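Local coordinates for putative membrane protein (Yersinia pestis CO92, PDB 5TF3) that is of unknown function but folds as a compact all-helical domain of the DUF1198 family, probably the soluble part of a membrane-associated protein, at residues 30-35 against 99-104; 56-60 against 93-97; 15-19 against 79-85. One frame throughout, in Å; residues are numbered along the deposited sequence.

Contact 1: 30-35 against 99-104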
# COMPACT_ATOMS: atom_id res chain seq x y z
N GLU A 30 3.95 12.38 -0.29
CA GLU A 30 5.21 11.90 -0.84
C GLU A 30 5.06 11.35 -2.25
O GLU A 30 6.00 10.76 -2.77
CB GLU A 30 5.81 10.83 0.07
CG GLU A 30 5.93 11.26 1.52
CD GLU A 30 7.28 10.93 2.12
OE1 GLU A 30 8.29 10.96 1.38
OE2 GLU A 30 7.34 10.62 3.33
N MSE A 31 3.89 11.50 -2.87
CA MSE A 31 3.78 11.24 -4.29
C MSE A 31 3.93 12.57 -5.01
O MSE A 31 3.53 13.60 -4.48
CB MSE A 31 2.45 10.59 -4.65
CG MSE A 31 2.25 9.20 -4.12
SE MSE A 31 0.51 8.61 -4.68
CE MSE A 31 0.42 6.90 -3.74
N GLY A 32 4.48 12.55 -6.22
CA GLY A 32 4.52 13.76 -7.02
C GLY A 32 3.14 14.19 -7.46
O GLY A 32 2.16 13.43 -7.36
N PRO A 33 3.02 15.41 -7.98
CA PRO A 33 1.68 15.93 -8.32
C PRO A 33 0.95 15.09 -9.37
O PRO A 33 -0.21 14.72 -9.16
CB PRO A 33 1.96 17.36 -8.81
CG PRO A 33 3.34 17.67 -8.33
CD PRO A 33 4.09 16.38 -8.27
N ARG A 34 1.61 14.77 -10.49
CA ARG A 34 0.93 13.95 -11.50
C ARG A 34 0.60 12.56 -10.96
O ARG A 34 -0.52 12.06 -11.15
CB ARG A 34 1.79 13.85 -12.76
CG ARG A 34 1.11 13.02 -13.83
CD ARG A 34 1.66 13.28 -15.21
NE ARG A 34 3.00 12.74 -15.43
CZ ARG A 34 4.03 13.46 -15.88
NH1 ARG A 34 3.88 14.75 -16.15
NH2 ARG A 34 5.21 12.88 -16.06
N GLN A 35 1.56 11.94 -10.27
CA GLN A 35 1.32 10.63 -9.66
C GLN A 35 0.14 10.67 -8.68
O GLN A 35 -0.68 9.74 -8.64
CB GLN A 35 2.59 10.14 -8.95
CG GLN A 35 3.80 9.90 -9.86
CD GLN A 35 4.63 11.15 -10.15
OE1 GLN A 35 4.27 12.26 -9.73
NE2 GLN A 35 5.73 10.98 -10.87
N PHE A 99 6.36 3.40 -9.61
CA PHE A 99 5.90 4.58 -10.33
C PHE A 99 5.44 5.67 -9.37
O PHE A 99 5.92 6.81 -9.44
CB PHE A 99 4.75 4.26 -11.26
CG PHE A 99 4.05 5.50 -11.73
CD1 PHE A 99 4.69 6.38 -12.60
CD2 PHE A 99 2.81 5.85 -11.24
CE1 PHE A 99 4.07 7.53 -13.04
CE2 PHE A 99 2.18 7.01 -11.67
CZ PHE A 99 2.82 7.86 -12.56
N TYR A 100 4.48 5.35 -8.49
CA TYR A 100 3.81 6.41 -7.73
C TYR A 100 4.79 7.17 -6.84
O TYR A 100 4.60 8.37 -6.60
CB TYR A 100 2.67 5.83 -6.90
CG TYR A 100 1.44 5.46 -7.71
CD1 TYR A 100 0.77 6.42 -8.48
CD2 TYR A 100 0.94 4.17 -7.71
CE1 TYR A 100 -0.35 6.08 -9.23
CE2 TYR A 100 -0.19 3.83 -8.44
CZ TYR A 100 -0.83 4.78 -9.20
OH TYR A 100 -1.94 4.43 -9.93
N PHE A 101 5.86 6.50 -6.39
CA PHE A 101 6.89 7.13 -5.57
C PHE A 101 8.19 7.37 -6.35
O PHE A 101 9.27 7.42 -5.77
CB PHE A 101 7.14 6.29 -4.32
CG PHE A 101 5.88 6.04 -3.52
CD1 PHE A 101 5.26 7.08 -2.84
CD2 PHE A 101 5.32 4.77 -3.46
CE1 PHE A 101 4.09 6.86 -2.11
CE2 PHE A 101 4.16 4.54 -2.74
CZ PHE A 101 3.55 5.58 -2.06
N ALA A 102 8.07 7.57 -7.67
CA ALA A 102 9.26 7.71 -8.52
C ALA A 102 10.17 8.84 -8.06
O ALA A 102 11.40 8.71 -8.10
CB ALA A 102 8.83 7.92 -9.97
N GLU A 103 9.59 9.96 -7.61
CA GLU A 103 10.39 11.10 -7.18
C GLU A 103 11.25 10.80 -5.95
O GLU A 103 12.21 11.54 -5.68
CB GLU A 103 9.48 12.29 -6.88
CG GLU A 103 8.75 12.81 -8.11
CD GLU A 103 7.96 14.08 -7.81
OE1 GLU A 103 7.70 14.35 -6.61
OE2 GLU A 103 7.60 14.80 -8.77
N LEU A 104 10.93 9.74 -5.20
CA LEU A 104 11.74 9.32 -4.06
C LEU A 104 12.98 8.54 -4.47
O LEU A 104 13.84 8.30 -3.62
CB LEU A 104 10.90 8.45 -3.11
CG LEU A 104 9.64 9.11 -2.59
CD1 LEU A 104 8.96 8.24 -1.53
CD2 LEU A 104 10.01 10.45 -2.02
O HOH W 1 6.68 10.54 -6.73
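Met31, a selenomethionine, runs straight beyond CG (chi2 179°, chi3 -175°), carrying its selenium and methyl alongside the Tyr100 and Phe101 rings. In Gln35, chi1 of -63° sets CG anti to the carbonyl carbon and over the face of the Phe99 ring. Met31 SE lies 5.2 Å from the Tyr100 centroid and 5.4 Å from that of Phe101, oblique to both, a Met-aromatic contact with each; Met31 CG packs on Phe101 CE1 at 3.6 Å. Gln35 CG makes a CH-pi contact, 3.5 Å from Phe99 CZ. The Phe101 ring turns an edge to Glu30 O, which lies in its plane, 3.8 Å from CD1. One water, and no direct hydrogen bond, links the segments, accepting from Gly32 N and Glu103 N and donating to Tyr100 O at 3.0 Å. Gly32, the N-cap of helix 33-45, is approached closely by the Glu103 carboxylate, with OE1 3.3 Å from Gly32 CA. The contact joins the start of helix 33-45 to the end of helix 91-100. Helix 48-65 flanks it: Ile65 touches Phe101 and Leu104, and Tyr61 is hydrogen-bonded to Glu30 OE2, also salt-bridged to Lys66; Phe39 of helix 33-45 packs on Met31 and meets the Tyr100 ring edge-to-face.

Contact 2: 56-60 against 93-97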
# COMPACT_ATOMS: atom_id res chain seq x y z
N TYR A 56 -2.32 -2.10 -0.78
CA TYR A 56 -0.94 -2.57 -0.82
C TYR A 56 0.05 -1.42 -0.96
O TYR A 56 1.20 -1.55 -0.52
CB TYR A 56 -0.77 -3.57 -1.97
CG TYR A 56 -1.47 -4.88 -1.70
CD1 TYR A 56 -0.92 -5.82 -0.82
CD2 TYR A 56 -2.67 -5.18 -2.31
CE1 TYR A 56 -1.56 -7.03 -0.58
CE2 TYR A 56 -3.31 -6.38 -2.07
CZ TYR A 56 -2.75 -7.30 -1.21
OH TYR A 56 -3.41 -8.49 -0.99
N LEU A 57 -0.34 -0.30 -1.59
CA LEU A 57 0.54 0.86 -1.64
C LEU A 57 0.69 1.49 -0.26
O LEU A 57 1.78 1.95 0.10
CB LEU A 57 0.02 1.91 -2.63
CG LEU A 57 0.29 1.67 -4.11
CD1 LEU A 57 -0.29 2.81 -4.89
CD2 LEU A 57 1.77 1.56 -4.38
N VAL A 58 -0.41 1.57 0.48
CA VAL A 58 -0.36 2.00 1.88
C VAL A 58 0.62 1.14 2.67
O VAL A 58 1.48 1.65 3.39
CB VAL A 58 -1.78 1.96 2.49
CG1 VAL A 58 -1.75 2.28 3.98
CG2 VAL A 58 -2.69 2.95 1.76
N PHE A 59 0.51 -0.18 2.54
CA PHE A 59 1.43 -1.09 3.22
C PHE A 59 2.88 -0.80 2.82
O PHE A 59 3.75 -0.62 3.69
CB PHE A 59 1.06 -2.53 2.88
CG PHE A 59 2.03 -3.57 3.39
CD1 PHE A 59 3.11 -3.97 2.61
CD2 PHE A 59 1.84 -4.16 4.63
CE1 PHE A 59 4.02 -4.91 3.07
CE2 PHE A 59 2.72 -5.12 5.10
CZ PHE A 59 3.83 -5.49 4.32
N ILE A 60 3.17 -0.75 1.52
CA ILE A 60 4.55 -0.52 1.07
C ILE A 60 5.07 0.81 1.59
O ILE A 60 6.21 0.90 2.07
CB ILE A 60 4.63 -0.59 -0.46
CG1 ILE A 60 4.46 -2.04 -0.94
CG2 ILE A 60 5.95 0.06 -0.95
CD1 ILE A 60 4.31 -2.20 -2.45
N HIS A 93 2.41 -5.12 -6.99
CA HIS A 93 2.30 -4.11 -5.93
C HIS A 93 3.56 -3.25 -5.86
O HIS A 93 3.48 -2.02 -5.79
CB HIS A 93 2.04 -4.78 -4.58
CG HIS A 93 0.83 -5.65 -4.57
ND1 HIS A 93 0.79 -6.88 -3.93
CD2 HIS A 93 -0.40 -5.48 -5.12
CE1 HIS A 93 -0.40 -7.42 -4.10
NE2 HIS A 93 -1.14 -6.59 -4.81
N THR A 94 4.73 -3.88 -5.92
CA THR A 94 5.97 -3.12 -5.82
C THR A 94 6.28 -2.38 -7.11
O THR A 94 6.88 -1.30 -7.08
CB THR A 94 7.13 -4.05 -5.43
OG1 THR A 94 7.06 -5.25 -6.21
CG2 THR A 94 7.05 -4.41 -3.93
N ASP A 95 5.86 -2.93 -8.25
CA ASP A 95 6.04 -2.19 -9.49
C ASP A 95 5.20 -0.91 -9.49
O ASP A 95 5.67 0.15 -9.92
CB ASP A 95 5.68 -3.07 -10.68
CG ASP A 95 6.78 -4.09 -11.02
OD1 ASP A 95 7.95 -3.90 -10.62
OD2 ASP A 95 6.47 -5.09 -11.69
N ALA A 96 3.96 -1.00 -8.98
CA ALA A 96 3.12 0.19 -8.82
C ALA A 96 3.75 1.19 -7.86
O ALA A 96 3.64 2.40 -8.04
CB ALA A 96 1.73 -0.21 -8.31
N ALA A 97 4.40 0.69 -6.81
CA ALA A 97 5.14 1.57 -5.92
C ALA A 97 6.23 2.32 -6.67
O ALA A 97 6.45 3.51 -6.43
CB ALA A 97 5.74 0.77 -4.77
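Tyr56 and His93 stack where helices 48-65 and 91-100 cross in the interior of this all-helical fold, the short segments passing at -71° with axes 9.6 Å apart. The crossing is a worked example of two helices meeting through one aromatic pair and a patch of small and branched aliphatic groups. His93 comes first. Its imidazole lies face-to-face on the phenol ring, centroids 3.7 Å apart and planes only 11° from parallel, with CE1 over the middle of the Tyr56 ring. At the other end of the overlap Tyr56 CB sits over the imidazole face as a CH-pi donor. The bond from Ala90 N, just before the helix, to His93 ND1 fixes the turn of the imidazole, while Tyr56 OH holds the far end of the phenol to Ser86 O. The carbonyl of His93 is next, with Ile60 CD1 3.4 Å from its O. Thr94 points its CB away from the partner helix, yet its methyl CG2 still meets Ile60 CD1 at 3.8 Å; OG1 turns back to Ala91 O. Ala96 and Ala97 close the segment, and the Leu57 CD2 methyl rests on their backbone, 3.7 Å from Ala97 N. Beside it, Ala97 CB packs against Ile60 CG2 at 3.9 Å.

Contact 3: 15-19 against 79-85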
# COMPACT_ATOMS: atom_id res chain seq x y z
N ASN A 15 -11.44 3.90 5.19
CA ASN A 15 -12.56 3.07 5.65
C ASN A 15 -12.28 1.59 5.41
O ASN A 15 -12.61 0.75 6.26
CB ASN A 15 -13.85 3.49 4.94
CG ASN A 15 -14.40 4.81 5.46
OD1 ASN A 15 -14.16 5.20 6.60
ND2 ASN A 15 -15.15 5.51 4.61
N LEU A 16 -11.67 1.25 4.27
CA LEU A 16 -11.36 -0.15 3.99
C LEU A 16 -10.40 -0.71 5.02
O LEU A 16 -10.61 -1.80 5.57
CB LEU A 16 -10.77 -0.29 2.59
CG LEU A 16 -10.22 -1.67 2.23
CD1 LEU A 16 -11.33 -2.71 2.24
CD2 LEU A 16 -9.52 -1.65 0.87
N LEU A 17 -9.32 0.01 5.29
CA LEU A 17 -8.33 -0.45 6.26
C LEU A 17 -8.72 -0.16 7.72
O LEU A 17 -8.06 -0.70 8.63
CB LEU A 17 -6.99 0.20 5.93
CG LEU A 17 -6.42 -0.28 4.60
CD1 LEU A 17 -5.15 0.49 4.31
CD2 LEU A 17 -6.15 -1.77 4.66
N LYS A 18 -9.75 0.66 7.95
CA LYS A 18 -10.18 1.08 9.29
C LYS A 18 -9.03 1.75 10.05
O LYS A 18 -8.72 1.39 11.18
CB LYS A 18 -10.73 -0.09 10.11
CG LYS A 18 -11.85 -0.87 9.45
CD LYS A 18 -13.11 -0.03 9.37
CE LYS A 18 -14.26 -0.80 8.72
NZ LYS A 18 -15.26 0.14 8.15
N ILE A 19 -8.39 2.73 9.40
CA ILE A 19 -7.32 3.50 10.01
C ILE A 19 -7.65 4.97 9.78
O ILE A 19 -8.50 5.32 8.96
CB ILE A 19 -5.92 3.15 9.43
CG1 ILE A 19 -5.83 3.51 7.94
CG2 ILE A 19 -5.60 1.66 9.63
CD1 ILE A 19 -4.58 3.03 7.27
N THR A 79 -3.00 -5.31 9.69
CA THR A 79 -4.02 -4.40 9.18
C THR A 79 -4.62 -4.92 7.87
O THR A 79 -5.84 -4.91 7.68
CB THR A 79 -3.43 -2.98 9.02
OG1 THR A 79 -2.88 -2.57 10.28
CG2 THR A 79 -4.48 -1.95 8.64
N LEU A 80 -3.77 -5.44 6.96
CA LEU A 80 -4.30 -6.09 5.77
C LEU A 80 -5.19 -7.26 6.14
O LEU A 80 -6.30 -7.40 5.63
CB LEU A 80 -3.16 -6.59 4.87
CG LEU A 80 -2.28 -5.57 4.17
CD1 LEU A 80 -1.25 -6.32 3.30
CD2 LEU A 80 -3.15 -4.67 3.34
N ILE A 81 -4.71 -8.11 7.05
CA ILE A 81 -5.45 -9.32 7.41
C ILE A 81 -6.80 -8.95 8.02
O ILE A 81 -7.83 -9.56 7.70
CB ILE A 81 -4.61 -10.20 8.35
CG1 ILE A 81 -3.44 -10.84 7.58
CG2 ILE A 81 -5.46 -11.28 8.98
CD1 ILE A 81 -2.48 -11.61 8.47
N ARG A 82 -6.81 -7.94 8.89
CA ARG A 82 -8.07 -7.51 9.52
C ARG A 82 -9.05 -6.92 8.51
O ARG A 82 -10.26 -6.89 8.78
CB ARG A 82 -7.78 -6.50 10.63
CG ARG A 82 -7.70 -7.15 12.00
CD ARG A 82 -7.47 -6.14 13.13
NE ARG A 82 -6.05 -5.94 13.40
CZ ARG A 82 -5.36 -4.88 13.02
NH1 ARG A 82 -5.96 -3.90 12.37
NH2 ARG A 82 -4.08 -4.79 13.30
N ALA A 83 -8.57 -6.45 7.36
CA ALA A 83 -9.42 -5.98 6.27
C ALA A 83 -9.77 -7.08 5.27
O ALA A 83 -10.31 -6.76 4.20
CB ALA A 83 -8.74 -4.84 5.52
N GLN A 84 -9.44 -8.34 5.57
CA GLN A 84 -9.72 -9.47 4.68
C GLN A 84 -8.99 -9.32 3.35
O GLN A 84 -9.50 -9.70 2.30
CB GLN A 84 -11.22 -9.63 4.42
CG GLN A 84 -12.07 -9.54 5.67
CD GLN A 84 -11.85 -10.70 6.60
OE1 GLN A 84 -12.29 -11.82 6.33
NE2 GLN A 84 -11.15 -10.45 7.70
N ILE A 85 -7.80 -8.72 3.40
CA ILE A 85 -6.94 -8.56 2.25
C ILE A 85 -5.76 -9.52 2.41
O ILE A 85 -5.17 -9.59 3.49
CB ILE A 85 -6.46 -7.11 2.13
CG1 ILE A 85 -7.64 -6.20 1.77
CG2 ILE A 85 -5.37 -6.98 1.08
CD1 ILE A 85 -7.28 -4.77 1.78
O HOH W 2 -7.82 -3.24 8.90
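Leu17 meets Thr79, Leu80, Ala83 and Ile85 where two helix ends face each other, each closed by a Schellman motif: Lys18 ends helix 2-17 and Gln84 ends helix 70-82, both as C-prime residues of positive phi. In the second of these, Ile85 N returns to Leu80 O and Gln84 N to Ile81 O, and the turn brings Ile85 round to the side that faces Leu16 and Leu17. The side chain of Leu17 reads the surface of this turn atom by atom. Its CB lies 4.3 Å from Thr79 CG2. CG, placed opposite the carbonyl carbon by chi1 of -66°, is the fork from which two methyls spread. CD1 is directed to helix 48-65, where it packs on Val58. CD2 goes to the partner turn and sits among three apolar groups there, Ala83 CB at 4.1 Å, Ile85 CD1 at 4.3 Å and, more loosely, Leu80 CD2. On one flank Leu16 continues the apolar layer, with CD2 3.9 Å from Ile85 CD1, and its carbonyl O faces the Ala83 methyl; on another, the Ile19 and Thr79 side chains cross at about a right angle, Ile19 CG2 lying 3.9 Å from Thr79 CG2. Helix 48-65 lies beneath both ends, Val51 under Leu16 and Ala55 under Ile85. No direct hydrogen bond spans the contact. The polar link is a single water that donates to two carbonyls, Leu17 O at 2.6 Å and Thr79 O at 2.9 Å.

In the fold
Read from the N terminus, the chain leaves helix 2-17 at 15-19, passes 30-35, and enters helix 48-65, whose middle, 56-60, supplies contact 2. At 79-85 it returns to 15-19, so contact 3 closes the first long loop, joining the ends of helices 2-17 and 70-82. Helix 91-100 then closes the other two: contact 2 at 93-97, joining it to helix 48-65, and contact 1 at 99-104, joining its end to the start of helix 33-45. Contact 2 is therefore nested inside contact 1, while contact 3 crosses both. Contacts 1 and 3 lie on opposite sides of the chain's centre; contact 2, near that centre, touches each, through Leu57 against Tyr100 and Tyr56 against Ile85.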